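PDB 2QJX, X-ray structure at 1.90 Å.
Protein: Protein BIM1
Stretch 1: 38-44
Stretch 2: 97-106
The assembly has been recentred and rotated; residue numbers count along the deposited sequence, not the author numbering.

Stretch 1 38-44: AYCQIMD
Stretch 2 97-106: DNLEFLQWLK

A single tyrosine, Tyr-39, lies at the centre of this contact: its side chain enters a hole on the neighbouring helix lined by Asn-98, Phe-101, Leu-102 and Leu-105, and carries a polar anchor at its tip into an otherwise apolar interface. The phenol group donates a hydrogen bond from Tyr-39 OH to Asn-98 OD1 at 2.6 Å, a short distance that places the hydroxyl directly against the amide oxygen. Asn-98 (chi1 -76°, m; chi2 -73°) has its CA-to-CB bond sideways to the first helix, yet its amide end comes nearer and meets the hydroxyl near the plane of the ring; its ND2 is hydrogen-bonded elsewhere in the structure, so both ends of the amide are engaged.

Both segments are wholly helical, 38-44 and 97-106, and each helix continues beyond the stretch in both directions. Phi ranges from -58° to -71° and psi from -27° to -49°. Regular backbone bonds run from Ile-42 N to Ala-38 O (2.9 Å) and from Asp-44 N to Cys-40 O (2.9 Å) in the first helix, and from Leu-102 N to Asn-98 O (2.9 Å) and Leu-105 N to Phe-101 O (2.9 Å) in the second. The helices run almost parallel, with 8° between their N-to-C directions and a closest axial approach of 11.0 Å. At this spacing the Tyr-39 side chain lies between the two backbones. The register pairs Tyr-39 with Leu-102, their CA atoms 7.6 Å apart, and Ile-42 with Leu-105, their CA atoms 7.5 Å apart; the step of three residues on each side keeps the pairing in phase.

Tyr-39 points toward the second helix with chi1 -64° (m) and chi2 156°. Phe-101, also directed toward its partner (chi1 -165°, t; chi2 64°), presents its edge to a face of the tyrosine ring. The centroids are 4.8 Å apart and the planes meet at 72°, with Tyr-39 CE1 3.5 Å from Phe-101 CD2. Leu-102 (chi1 -176°, t; chi2 59°, p) lies at the tyrosine edge, its CD1 4.3 Å from Tyr-39 CE2. Leu-105 approaches obliquely and tightly, Tyr-39 CD2 to Leu-105 CD1 being 3.2 Å.

One turn on, Ile-42 (chi1 -71°, m; chi2 -179°, t) extends toward the second helix and links the two leucines: Ile-42 CD1 lies 3.9 Å from Leu-102 CD1 and 4.2 Å from Leu-105 CD1. Leu-105 (chi1 -79°, m; chi2 171°, t) therefore packs against both Tyr-39 and Ile-42 through CD1, while its CD2 is 4.0 Å from SE of Met-43, a selenomethionine. The latter leaves its backbone sideways, but an all-m side chain (-67°, -60°, -88°) brings its end nearer. Together the stretches bury 380 Å², and Tyr-39 alone has 121 Å² covered, the largest share of any residue. Cys-40, Leu-99 and Glu-100 point away and make no contact.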

# COMPACT_ATOMS: atom_id res chain seq x y z
N ALA A 38 -3.40 1.46 0.31
CA ALA A 38 -2.16 2.21 0.07
C ALA A 38 -1.00 1.27 -0.25
O ALA A 38 -0.19 1.57 -1.13
CB ALA A 38 -1.82 3.07 1.29
N TYR A 39 -0.91 0.15 0.45
CA TYR A 39 0.16 -0.82 0.21
C TYR A 39 0.12 -1.27 -1.25
O TYR A 39 1.15 -1.35 -1.92
CB TYR A 39 -0.00 -2.04 1.13
CG TYR A 39 0.14 -1.73 2.60
CD1 TYR A 39 -0.43 -2.57 3.56
CD2 TYR A 39 0.85 -0.61 3.04
CE1 TYR A 39 -0.32 -2.29 4.92
CE2 TYR A 39 0.98 -0.33 4.40
CZ TYR A 39 0.39 -1.17 5.34
OH TYR A 39 0.50 -0.89 6.68
N CYS A 40 -1.08 -1.59 -1.73
CA CYS A 40 -1.25 -2.02 -3.11
C CYS A 40 -0.74 -0.96 -4.07
O CYS A 40 -0.02 -1.27 -5.01
CB CYS A 40 -2.72 -2.29 -3.43
SG CYS A 40 -3.36 -3.85 -2.79
N GLN A 41 -1.14 0.29 -3.85
CA GLN A 41 -0.72 1.34 -4.77
C GLN A 41 0.76 1.67 -4.69
O GLN A 41 1.34 2.14 -5.67
CB GLN A 41 -1.55 2.61 -4.60
CG GLN A 41 -1.18 3.66 -5.65
CD GLN A 41 -2.28 4.64 -5.95
OE1 GLN A 41 -3.00 5.08 -5.06
NE2 GLN A 41 -2.40 5.02 -7.22
N ILE A 42 1.39 1.46 -3.54
CA ILE A 42 2.83 1.71 -3.47
C ILE A 42 3.46 0.70 -4.43
O ILE A 42 4.36 1.04 -5.20
CB ILE A 42 3.39 1.49 -2.06
CG1 ILE A 42 2.91 2.60 -1.13
CG2 ILE A 42 4.92 1.49 -2.10
CD1 ILE A 42 3.44 2.49 0.28
N MSE A 43 2.98 -0.53 -4.38
CA MSE A 43 3.51 -1.56 -5.27
C MSE A 43 3.19 -1.22 -6.73
O MSE A 43 3.96 -1.53 -7.63
CB MSE A 43 2.95 -2.93 -4.90
CG MSE A 43 3.41 -3.44 -3.53
SE MSE A 43 5.34 -3.65 -3.37
CE MSE A 43 5.51 -5.46 -4.02
N ASP A 44 2.05 -0.57 -6.97
CA ASP A 44 1.70 -0.20 -8.34
C ASP A 44 2.66 0.87 -8.85
O ASP A 44 3.06 0.85 -10.01
CB ASP A 44 0.25 0.32 -8.43
CG ASP A 44 -0.21 0.51 -9.87
OD1 ASP A 44 -0.16 -0.48 -10.64
OD2 ASP A 44 -0.64 1.63 -10.25
N ASP A 97 2.23 -3.07 13.75
CA ASP A 97 2.37 -3.96 12.60
C ASP A 97 2.40 -3.19 11.28
O ASP A 97 3.22 -3.46 10.40
CB ASP A 97 1.21 -4.97 12.57
CG ASP A 97 1.11 -5.76 13.87
OD1 ASP A 97 1.85 -6.75 14.03
OD2 ASP A 97 0.29 -5.38 14.73
N ASN A 98 1.50 -2.23 11.14
CA ASN A 98 1.44 -1.42 9.93
C ASN A 98 2.61 -0.46 9.83
O ASN A 98 3.09 -0.17 8.73
CB ASN A 98 0.11 -0.68 9.88
CG ASN A 98 -1.03 -1.59 9.50
OD1 ASN A 98 -1.14 -1.99 8.34
ND2 ASN A 98 -1.87 -1.95 10.47
N LEU A 99 3.08 0.03 10.97
CA LEU A 99 4.23 0.92 10.97
C LEU A 99 5.41 0.17 10.36
O LEU A 99 6.10 0.68 9.46
CB LEU A 99 4.59 1.33 12.40
CG LEU A 99 5.88 2.16 12.50
CD1 LEU A 99 5.65 3.54 11.91
CD2 LEU A 99 6.33 2.27 13.94
N GLU A 100 5.64 -1.05 10.84
CA GLU A 100 6.74 -1.88 10.36
C GLU A 100 6.64 -2.24 8.88
O GLU A 100 7.63 -2.23 8.17
CB GLU A 100 6.85 -3.16 11.19
CG GLU A 100 7.33 -2.93 12.62
CD GLU A 100 7.36 -4.20 13.45
OE1 GLU A 100 7.77 -5.25 12.92
OE2 GLU A 100 6.97 -4.14 14.63
N PHE A 101 5.43 -2.56 8.43
CA PHE A 101 5.25 -2.93 7.03
C PHE A 101 5.48 -1.71 6.13
O PHE A 101 6.11 -1.82 5.08
CB PHE A 101 3.85 -3.51 6.81
CG PHE A 101 3.70 -4.24 5.50
CD1 PHE A 101 4.43 -5.39 5.25
CD2 PHE A 101 2.84 -3.76 4.52
CE1 PHE A 101 4.31 -6.06 4.03
CE2 PHE A 101 2.71 -4.42 3.30
CZ PHE A 101 3.45 -5.58 3.06
N LEU A 102 4.97 -0.56 6.54
CA LEU A 102 5.15 0.66 5.76
C LEU A 102 6.63 1.03 5.69
O LEU A 102 7.11 1.52 4.67
CB LEU A 102 4.34 1.81 6.35
CG LEU A 102 4.37 3.12 5.56
CD1 LEU A 102 3.83 2.90 4.15
CD2 LEU A 102 3.55 4.18 6.29
N GLN A 103 7.35 0.82 6.79
CA GLN A 103 8.78 1.13 6.80
C GLN A 103 9.48 0.28 5.75
O GLN A 103 10.29 0.80 4.99
CB GLN A 103 9.40 0.85 8.18
CG GLN A 103 8.84 1.72 9.29
CD GLN A 103 9.45 1.40 10.65
OE1 GLN A 103 9.59 0.23 11.01
NE2 GLN A 103 9.80 2.43 11.41
N TRP A 104 9.16 -1.01 5.70
CA TRP A 104 9.78 -1.87 4.70
C TRP A 104 9.37 -1.47 3.29
O TRP A 104 10.20 -1.47 2.37
CB TRP A 104 9.40 -3.34 4.92
CG TRP A 104 9.98 -4.24 3.86
CD1 TRP A 104 11.22 -4.80 3.84
CD2 TRP A 104 9.35 -4.61 2.62
NE1 TRP A 104 11.41 -5.50 2.67
CE2 TRP A 104 10.28 -5.40 1.90
CE3 TRP A 104 8.09 -4.36 2.05
CZ2 TRP A 104 9.99 -5.94 0.64
CZ3 TRP A 104 7.81 -4.89 0.79
CH2 TRP A 104 8.75 -5.68 0.11
N LEU A 105 8.10 -1.15 3.10
CA LEU A 105 7.63 -0.76 1.77
C LEU A 105 8.38 0.46 1.26
O LEU A 105 8.77 0.51 0.09
CB LEU A 105 6.13 -0.48 1.80
CG LEU A 105 5.25 -1.73 1.77
CD1 LEU A 105 3.80 -1.35 2.03
CD2 LEU A 105 5.38 -2.41 0.42
N LYS A 106 8.59 1.44 2.13
CA LYS A 106 9.30 2.64 1.70
C LYS A 106 10.70 2.27 1.21
O LYS A 106 11.18 2.82 0.23
CB LYS A 106 9.41 3.65 2.84
CG LYS A 106 10.12 4.92 2.40
CD LYS A 106 10.22 5.97 3.48
CE LYS A 106 10.85 7.23 2.92
NZ LYS A 106 11.01 8.29 3.95